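Local coordinates for purine catabolism protein pucG (Bacillus subtilis, PDB 3ISL) that transfers the amino group of (S)-ureidoglycine to glyoxylate with the help of pyridoxal 5'-phosphate, giving oxalurate and glycine in purine breakdown, at residues L284-L288 with E289-E293. Residues are numbered along the deposited sequence; the frame is centred on the assembly and turned at random.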
# COMPACT_ATOMS: atom_id res chain seq x y z
N LEU A 284 -10.90 -17.20 -10.68
CA LEU A 284 -10.57 -18.23 -11.65
C LEU A 284 -11.34 -19.52 -11.38
O LEU A 284 -11.54 -20.27 -12.29
CB LEU A 284 -9.05 -18.46 -11.61
CG LEU A 284 -8.16 -17.71 -12.63
CD1 LEU A 284 -8.76 -16.58 -13.61
CD2 LEU A 284 -6.87 -17.32 -12.08
N GLU A 285 -11.73 -19.81 -10.13
CA GLU A 285 -12.49 -21.00 -9.86
C GLU A 285 -13.90 -20.82 -10.37
O GLU A 285 -14.49 -21.77 -10.87
CB GLU A 285 -12.51 -21.40 -8.40
CG GLU A 285 -11.10 -21.68 -7.84
CD GLU A 285 -11.09 -22.28 -6.41
OE1 GLU A 285 -12.13 -22.20 -5.73
OE2 GLU A 285 -10.02 -22.86 -6.00
N GLU A 286 -14.43 -19.59 -10.23
CA GLU A 286 -15.70 -19.26 -10.81
C GLU A 286 -15.67 -19.40 -12.34
O GLU A 286 -16.59 -19.98 -12.96
CB GLU A 286 -16.15 -17.85 -10.37
CG GLU A 286 -17.63 -17.57 -10.87
CD GLU A 286 -18.25 -16.28 -10.35
OE1 GLU A 286 -17.52 -15.50 -9.69
OE2 GLU A 286 -19.49 -16.02 -10.54
N GLY A 287 -14.59 -18.92 -12.96
CA GLY A 287 -14.59 -18.87 -14.40
C GLY A 287 -14.86 -17.43 -14.79
O GLY A 287 -15.90 -16.83 -14.38
N LEU A 288 -13.95 -16.87 -15.60
CA LEU A 288 -14.08 -15.49 -16.04
C LEU A 288 -15.42 -15.27 -16.77
O LEU A 288 -16.24 -14.42 -16.38
CB LEU A 288 -12.89 -15.10 -16.94
CG LEU A 288 -11.58 -14.84 -16.22
CD1 LEU A 288 -10.57 -14.27 -17.23
CD2 LEU A 288 -11.83 -13.84 -15.10
N GLU A 289 -15.69 -16.06 -17.82
CA GLU A 289 -16.96 -15.88 -18.55
C GLU A 289 -18.24 -16.10 -17.69
O GLU A 289 -19.14 -15.27 -17.73
CB GLU A 289 -16.98 -16.67 -19.87
CG GLU A 289 -17.00 -15.72 -21.10
CD GLU A 289 -15.67 -15.54 -21.72
OE1 GLU A 289 -14.80 -14.95 -21.09
OE2 GLU A 289 -15.47 -15.97 -22.90
N THR A 290 -18.25 -17.17 -16.87
CA THR A 290 -19.28 -17.39 -15.84
C THR A 290 -19.38 -16.18 -14.91
O THR A 290 -20.46 -15.64 -14.69
CB THR A 290 -18.98 -18.66 -15.00
OG1 THR A 290 -18.86 -19.75 -15.89
CG2 THR A 290 -20.09 -19.02 -13.98
N ARG A 291 -18.26 -15.74 -14.36
CA ARG A 291 -18.29 -14.55 -13.55
C ARG A 291 -18.84 -13.32 -14.26
O ARG A 291 -19.62 -12.60 -13.65
CB ARG A 291 -16.90 -14.26 -12.94
CG ARG A 291 -16.89 -13.17 -11.98
CD ARG A 291 -15.58 -13.27 -11.20
NE ARG A 291 -15.39 -12.30 -10.12
CZ ARG A 291 -15.39 -12.62 -8.81
NH1 ARG A 291 -15.65 -13.87 -8.43
NH2 ARG A 291 -15.12 -11.71 -7.88
N PHE A 292 -18.45 -13.06 -15.51
CA PHE A 292 -19.04 -11.87 -16.19
C PHE A 292 -20.54 -11.99 -16.39
O PHE A 292 -21.30 -10.99 -16.27
CB PHE A 292 -18.41 -11.59 -17.57
CG PHE A 292 -16.87 -11.53 -17.58
CD1 PHE A 292 -16.15 -11.04 -16.47
CD2 PHE A 292 -16.17 -11.94 -18.71
CE1 PHE A 292 -14.74 -11.00 -16.48
CE2 PHE A 292 -14.74 -11.90 -18.72
CZ PHE A 292 -14.04 -11.39 -17.62
N GLU A 293 -20.98 -13.21 -16.74
CA GLU A 293 -22.41 -13.49 -16.91
C GLU A 293 -23.16 -13.34 -15.56
O GLU A 293 -24.27 -12.79 -15.49
CB GLU A 293 -22.63 -14.90 -17.52
CG GLU A 293 -24.08 -15.36 -17.37
CD GLU A 293 -25.02 -14.51 -18.21
OE1 GLU A 293 -26.21 -14.32 -17.83
OE2 GLU A 293 -24.56 -14.01 -19.28
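Arg291 reaches back past the kink between two helices to the carboxylate of Glu286. Its CB starts out 3.1 Å from Gly287 O, the oxygen that also takes the bond from Arg291 N, the first i-to-i+4 bond of the new helix. With CG anti to the backbone N (chi1 -173°) and the chain extended as far as NE, Arg291 CG and CD both run past Glu286, each 3.3 Å from Glu286 OE1. At the tip, Arg291 NH1 makes a salt bridge to Glu286 OE1 (2.8 Å), bent at the hydrogen (132°), and the carboxylate and guanidinium planes stand 80° apart. Arg294 shares that oxygen, so two arginines sit against one carboxylate, which probably eases their mutual charge. NE and NH2 bond to the backbone carbonyls of Gly178 and Cys199, holding the guanidinium in place; the side chain of Arg291 lies about 9 Å from that of Lys198, the cofactor lysine, unattached here. Farther round the turn, Leu288 O accepts from Phe292 N and lies over one face of the Phe292 ring, 3.2 Å from CG. Gly287, with positive phi, ends helix 270-286 at the N-cap position of helix 288-308; Leu288 and Phe292 pack side by side against Gln58, just after helix 40-56.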